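Local coordinates for galactose-binding lectin (Enterobacter cloacae subsp. cloacae, PDB 6YF6), which binds fucose-type sugars at a calcium site in its C-terminal domain, probably of the PA-IL lectin type, and may also recognise galactosides, at residues T67-G77 against L99-G110. Numbering follows the deposited sequence.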
loop_
_atom_site.group_PDB
_atom_site.type_symbol
_atom_site.label_atom_id
_atom_site.label_comp_id
_atom_site.label_asym_id
_atom_site.label_seq_id
_atom_site.Cartn_x
_atom_site.Cartn_y
_atom_site.Cartn_z
ATOM N N THR A 67 -3.687 -0.811 16.473
ATOM C CA THR A 67 -4.435 -1.093 15.253
ATOM C C THR A 67 -3.552 -1.915 14.325
ATOM O O THR A 67 -2.493 -1.447 13.891
ATOM C CB THR A 67 -4.881 0.205 14.578
ATOM O OG1 THR A 67 -5.775 0.913 15.447
ATOM C CG2 THR A 67 -5.584 -0.077 13.255
ATOM N N TRP A 68 -3.984 -3.135 14.028
ATOM C CA TRP A 68 -3.224 -4.068 13.207
ATOM C C TRP A 68 -3.890 -4.166 11.840
ATOM O O TRP A 68 -5.059 -4.556 11.745
ATOM C CB TRP A 68 -3.154 -5.431 13.895
ATOM C CG TRP A 68 -2.422 -6.498 13.139
ATOM C CD1 TRP A 68 -1.616 -6.334 12.050
ATOM C CD2 TRP A 68 -2.428 -7.901 13.426
ATOM N NE1 TRP A 68 -1.125 -7.551 11.637
ATOM C CE2 TRP A 68 -1.607 -8.529 12.467
ATOM C CE3 TRP A 68 -3.050 -8.688 14.401
ATOM C CZ2 TRP A 68 -1.395 -9.905 12.452
ATOM C CZ3 TRP A 68 -2.833 -10.058 14.385
ATOM C CH2 TRP A 68 -2.014 -10.651 13.419
ATOM N N THR A 69 -3.154 -3.801 10.791
ATOM C CA THR A 69 -3.634 -3.908 9.419
ATOM C C THR A 69 -2.754 -4.876 8.638
ATOM O O THR A 69 -1.540 -4.942 8.851
ATOM C CB THR A 69 -3.666 -2.538 8.722
ATOM O OG1 THR A 69 -2.385 -1.903 8.817
ATOM C CG2 THR A 69 -4.734 -1.646 9.361
ATOM N N VAL A 70 -3.389 -5.639 7.749
ATOM C CA VAL A 70 -2.736 -6.651 6.926
ATOM C C VAL A 70 -3.228 -6.452 5.501
ATOM O O VAL A 70 -4.438 -6.483 5.253
ATOM C CB VAL A 70 -3.044 -8.081 7.403
ATOM C CG1 VAL A 70 -2.460 -9.112 6.429
ATOM C CG2 VAL A 70 -2.509 -8.302 8.804
ATOM N N LYS A 71 -2.303 -6.223 4.575
ATOM C CA LYS A 71 -2.651 -6.076 3.167
ATOM C C LYS A 71 -2.593 -7.453 2.523
ATOM O O LYS A 71 -1.539 -8.099 2.520
ATOM C CB LYS A 71 -1.710 -5.097 2.473
ATOM C CG LYS A 71 -1.862 -3.665 2.977
ATOM C CD LYS A 71 -1.137 -2.671 2.082
ATOM C CE LYS A 71 -1.191 -1.261 2.657
ATOM N NZ LYS A 71 -0.166 -0.364 2.049
ATOM N N ILE A 72 -3.722 -7.900 1.979
ATOM C CA ILE A 72 -3.906 -9.296 1.610
ATOM C C ILE A 72 -4.744 -9.375 0.345
ATOM O O ILE A 72 -5.596 -8.520 0.089
ATOM C CB ILE A 72 -4.568 -10.074 2.768
ATOM C CG1 ILE A 72 -4.653 -11.561 2.448
ATOM C CG2 ILE A 72 -5.961 -9.518 3.074
ATOM C CD1 ILE A 72 -4.905 -12.403 3.675
ATOM N N ALA A 73 -4.497 -10.417 -0.451
ATOM C CA ALA A 73 -5.222 -10.608 -1.697
ATOM C C ALA A 73 -5.334 -12.089 -2.020
ATOM O O ALA A 73 -4.392 -12.856 -1.804
ATOM C CB ALA A 73 -4.538 -9.890 -2.869
ATOM N N ARG A 74 -6.487 -12.480 -2.547
ATOM C CA ARG A 74 -6.603 -13.792 -3.156
ATOM C C ARG A 74 -5.819 -13.814 -4.463
ATOM O O ARG A 74 -5.665 -12.793 -5.139
ATOM C CB ARG A 74 -8.062 -14.145 -3.421
ATOM C CG ARG A 74 -8.254 -15.594 -3.846
ATOM C CD ARG A 74 -9.666 -15.850 -4.315
ATOM N NE ARG A 74 -9.954 -17.278 -4.378
ATOM C CZ ARG A 74 -11.133 -17.789 -4.716
ATOM N NH1 ARG A 74 -12.144 -16.988 -5.026
ATOM N NH2 ARG A 74 -11.297 -19.105 -4.748
ATOM N N ILE A 75 -5.305 -14.991 -4.813
ATOM C CA ILE A 75 -4.694 -15.205 -6.116
ATOM C C ILE A 75 -5.362 -16.401 -6.777
ATOM O O ILE A 75 -6.003 -17.227 -6.123
ATOM C CB ILE A 75 -3.168 -15.413 -6.028
ATOM C CG1 ILE A 75 -2.829 -16.596 -5.120
ATOM C CG2 ILE A 75 -2.503 -14.138 -5.531
ATOM C CD1 ILE A 75 -1.438 -17.166 -5.354
ATOM N N ILE A 76 -5.217 -16.467 -8.101
ATOM C CA ILE A 76 -5.727 -17.569 -8.910
ATOM C C ILE A 76 -7.248 -17.504 -8.972
ATOM O O ILE A 76 -7.830 -17.447 -10.061
ATOM C CB ILE A 76 -5.238 -18.926 -8.366
ATOM C CG1 ILE A 76 -3.706 -18.938 -8.321
ATOM C CG2 ILE A 76 -5.767 -20.056 -9.226
ATOM C CD1 ILE A 76 -3.100 -20.180 -7.707
ATOM N N GLY A 77 -7.900 -17.520 -7.811
ATOM C CA GLY A 77 -9.339 -17.348 -7.754
ATOM C C GLY A 77 -10.154 -18.588 -8.034
ATOM O O GLY A 77 -11.348 -18.478 -8.337
ATOM N N LEU A 99 -11.696 -13.839 1.079
ATOM C CA LEU A 99 -10.998 -13.248 -0.057
ATOM C C LEU A 99 -11.595 -13.799 -1.342
ATOM O O LEU A 99 -11.645 -15.022 -1.531
ATOM C CB LEU A 99 -9.506 -13.552 0.016
ATOM C CG LEU A 99 -8.819 -13.191 1.333
ATOM C CD1 LEU A 99 -7.357 -13.607 1.295
ATOM C CD2 LEU A 99 -8.953 -11.705 1.625
ATOM N N LYS A 100 -12.045 -12.926 -2.238
ATOM C CA LYS A 100 -12.812 -13.382 -3.392
ATOM C C LYS A 100 -12.155 -13.027 -4.731
ATOM O O LYS A 100 -11.782 -13.939 -5.448
ATOM C CB LYS A 100 -14.249 -12.875 -3.271
ATOM C CG LYS A 100 -14.834 -13.035 -1.873
ATOM C CD LYS A 100 -16.053 -12.152 -1.665
ATOM C CE LYS A 100 -17.328 -12.976 -1.546
ATOM N NZ LYS A 100 -18.358 -12.273 -0.734
ATOM N N GLN A 101 -11.970 -11.755 -5.056
ATOM C CA GLN A 101 -11.427 -11.433 -6.383
ATOM C C GLN A 101 -9.908 -11.578 -6.400
ATOM O O GLN A 101 -9.214 -11.017 -5.547
ATOM C CB GLN A 101 -11.827 -10.013 -6.784
ATOM C CG GLN A 101 -11.421 -9.637 -8.199
ATOM C CD GLN A 101 -12.348 -8.614 -8.826
ATOM O OE1 GLN A 101 -11.922 -7.521 -9.198
ATOM N NE2 GLN A 101 -13.624 -8.966 -8.952
ATOM N N ALA A 102 -9.394 -12.332 -7.370
ATOM C CA ALA A 102 -7.955 -12.539 -7.466
ATOM C C ALA A 102 -7.247 -11.211 -7.700
ATOM O O ALA A 102 -7.674 -10.403 -8.531
ATOM C CB ALA A 102 -7.635 -13.521 -8.594
ATOM N N ASN A 103 -6.176 -10.980 -6.944
ATOM C CA ASN A 103 -5.303 -9.816 -7.098
ATOM C C ASN A 103 -6.010 -8.497 -6.813
ATOM O O ASN A 103 -5.565 -7.440 -7.274
ATOM C CB ASN A 103 -4.676 -9.804 -8.493
ATOM C CG ASN A 103 -3.953 -11.097 -8.801
ATOM O OD1 ASN A 103 -2.983 -11.450 -8.131
ATOM N ND2 ASN A 103 -4.439 -11.826 -9.798
ATOM N N GLU A 104 -7.100 -8.528 -6.052
ATOM C CA GLU A 104 -7.678 -7.326 -5.461
ATOM C C GLU A 104 -7.133 -7.226 -4.042
ATOM O O GLU A 104 -7.455 -8.058 -3.185
ATOM C CB GLU A 104 -9.203 -7.367 -5.466
ATOM C CG GLU A 104 -9.832 -6.293 -4.589
ATOM C CD GLU A 104 -11.323 -6.136 -4.812
ATOM O OE1 GLU A 104 -11.932 -7.017 -5.454
ATOM O OE2 GLU A 104 -11.885 -5.123 -4.343
ATOM N N TRP A 105 -6.295 -6.229 -3.795
ATOM C CA TRP A 105 -5.656 -6.075 -2.498
ATOM C C TRP A 105 -6.592 -5.315 -1.566
ATOM O O TRP A 105 -7.051 -4.216 -1.893
ATOM C CB TRP A 105 -4.309 -5.372 -2.648
ATOM C CG TRP A 105 -3.281 -6.284 -3.276
ATOM C CD1 TRP A 105 -2.978 -6.391 -4.605
ATOM C CD2 TRP A 105 -2.443 -7.229 -2.600
ATOM N NE1 TRP A 105 -2.000 -7.338 -4.796
ATOM C CE2 TRP A 105 -1.656 -7.869 -3.581
ATOM C CE3 TRP A 105 -2.285 -7.600 -1.261
ATOM C CZ2 TRP A 105 -0.720 -8.850 -3.264
ATOM C CZ3 TRP A 105 -1.355 -8.578 -0.947
ATOM C CH2 TRP A 105 -0.584 -9.190 -1.946
ATOM N N VAL A 106 -6.892 -5.922 -0.420
ATOM C CA VAL A 106 -7.780 -5.348 0.577
ATOM C C VAL A 106 -7.039 -5.325 1.906
ATOM O O VAL A 106 -5.975 -5.924 2.062
ATOM C CB VAL A 106 -9.103 -6.130 0.707
ATOM C CG1 VAL A 106 -9.811 -6.212 -0.636
ATOM C CG2 VAL A 106 -8.846 -7.522 1.268
ATOM N N THR A 107 -7.627 -4.628 2.872
ATOM C CA THR A 107 -7.056 -4.488 4.201
ATOM C C THR A 107 -7.882 -5.287 5.197
ATOM O O THR A 107 -9.101 -5.112 5.290
ATOM C CB THR A 107 -6.997 -3.015 4.615
ATOM O OG1 THR A 107 -6.172 -2.299 3.688
ATOM C CG2 THR A 107 -6.426 -2.868 6.020
ATOM N N LEU A 108 -7.212 -6.174 5.918
ATOM C CA LEU A 108 -7.786 -6.888 7.049
ATOM C C LEU A 108 -7.312 -6.180 8.311
ATOM O O LEU A 108 -6.103 -6.031 8.518
ATOM C CB LEU A 108 -7.351 -8.349 7.028
ATOM C CG LEU A 108 -7.661 -9.209 8.253
ATOM C CD1 LEU A 108 -9.154 -9.424 8.438
ATOM C CD2 LEU A 108 -6.934 -10.531 8.104
ATOM N N SER A 109 -8.263 -5.739 9.142
ATOM C CA SER A 109 -7.978 -4.859 10.264
ATOM C C SER A 109 -8.565 -5.403 11.558
ATOM O O SER A 109 -9.622 -6.041 11.569
ATOM C CB SER A 109 -8.548 -3.445 10.030
ATOM O OG SER A 109 -8.242 -2.966 8.734
ATOM N N GLY A 110 -7.862 -5.129 12.651
ATOM C CA GLY A 110 -8.386 -5.358 13.981
ATOM C C GLY A 110 -7.609 -4.526 14.972
ATOM O O GLY A 110 -6.477 -4.109 14.710
HETATM O O HOH W 1 -8.477 -10.359 -2.955
#
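Trp68 through Ile72 run antiparallel to Val106 through Gly110 in one sheet of the two-sheet beta sandwich, consistent with a PA-IL-type lectin, where 106-113 is outermost of its sheet within the chain. Strand 135-143 flanks 65-74 on its other edge. Three hydrogen-bonded pairs carry the ladder: Trp68 with Gly110, Val70 with Leu108 and Ile72 with Val106, each joined by two backbone bonds; Val106 N to Ile72 O is almost straight, 177° at the hydrogen.

Beyond Ile72 the regular pairing gives way to a type II turn from Gln101 to Glu104. Asn103 N still reaches Arg74 O at 2.6 Å, and a water bridges the two segments, accepting from Arg74 N and donating to Gln101 O and Glu104 O. The side chain of Ile76 lies about 4 Å from the bound methyl seleno-fucoside (nearest atoms), so this end borders the calcium-dependent sugar site.

Apolar side chains of the ladder face the second sheet, Leu108 touching Leu86. Ile72 CG1 lies anti to its backbone N (chi1 -175°), where it meets Leu99 CD1 at 3.6 Å, the two side chains crossing at about a right angle, while the CG2 branch touches Val106 CG2 at 3.9 Å. On the reverse face Thr69 CG2 meets Thr107 CG2, also at 3.9 Å.

Trp105 lays its indole over Ala73 in a CH-pi contact, with Ala73 CB 3.5 Å from the centroid of the six-membered ring and 16° off its normal. Lys138 adds a cation-pi contact to the ring, and Ala33 of the second subunit packs on it.

Arg74 stretches out past Leu99, its CB 3.8 Å from Leu99 CB. Gly77 C sits over one face of the guanidinium, and in the guanidinium plane Arg74 NH1 donates to a lone pair of Lys100 O at 3.1 Å.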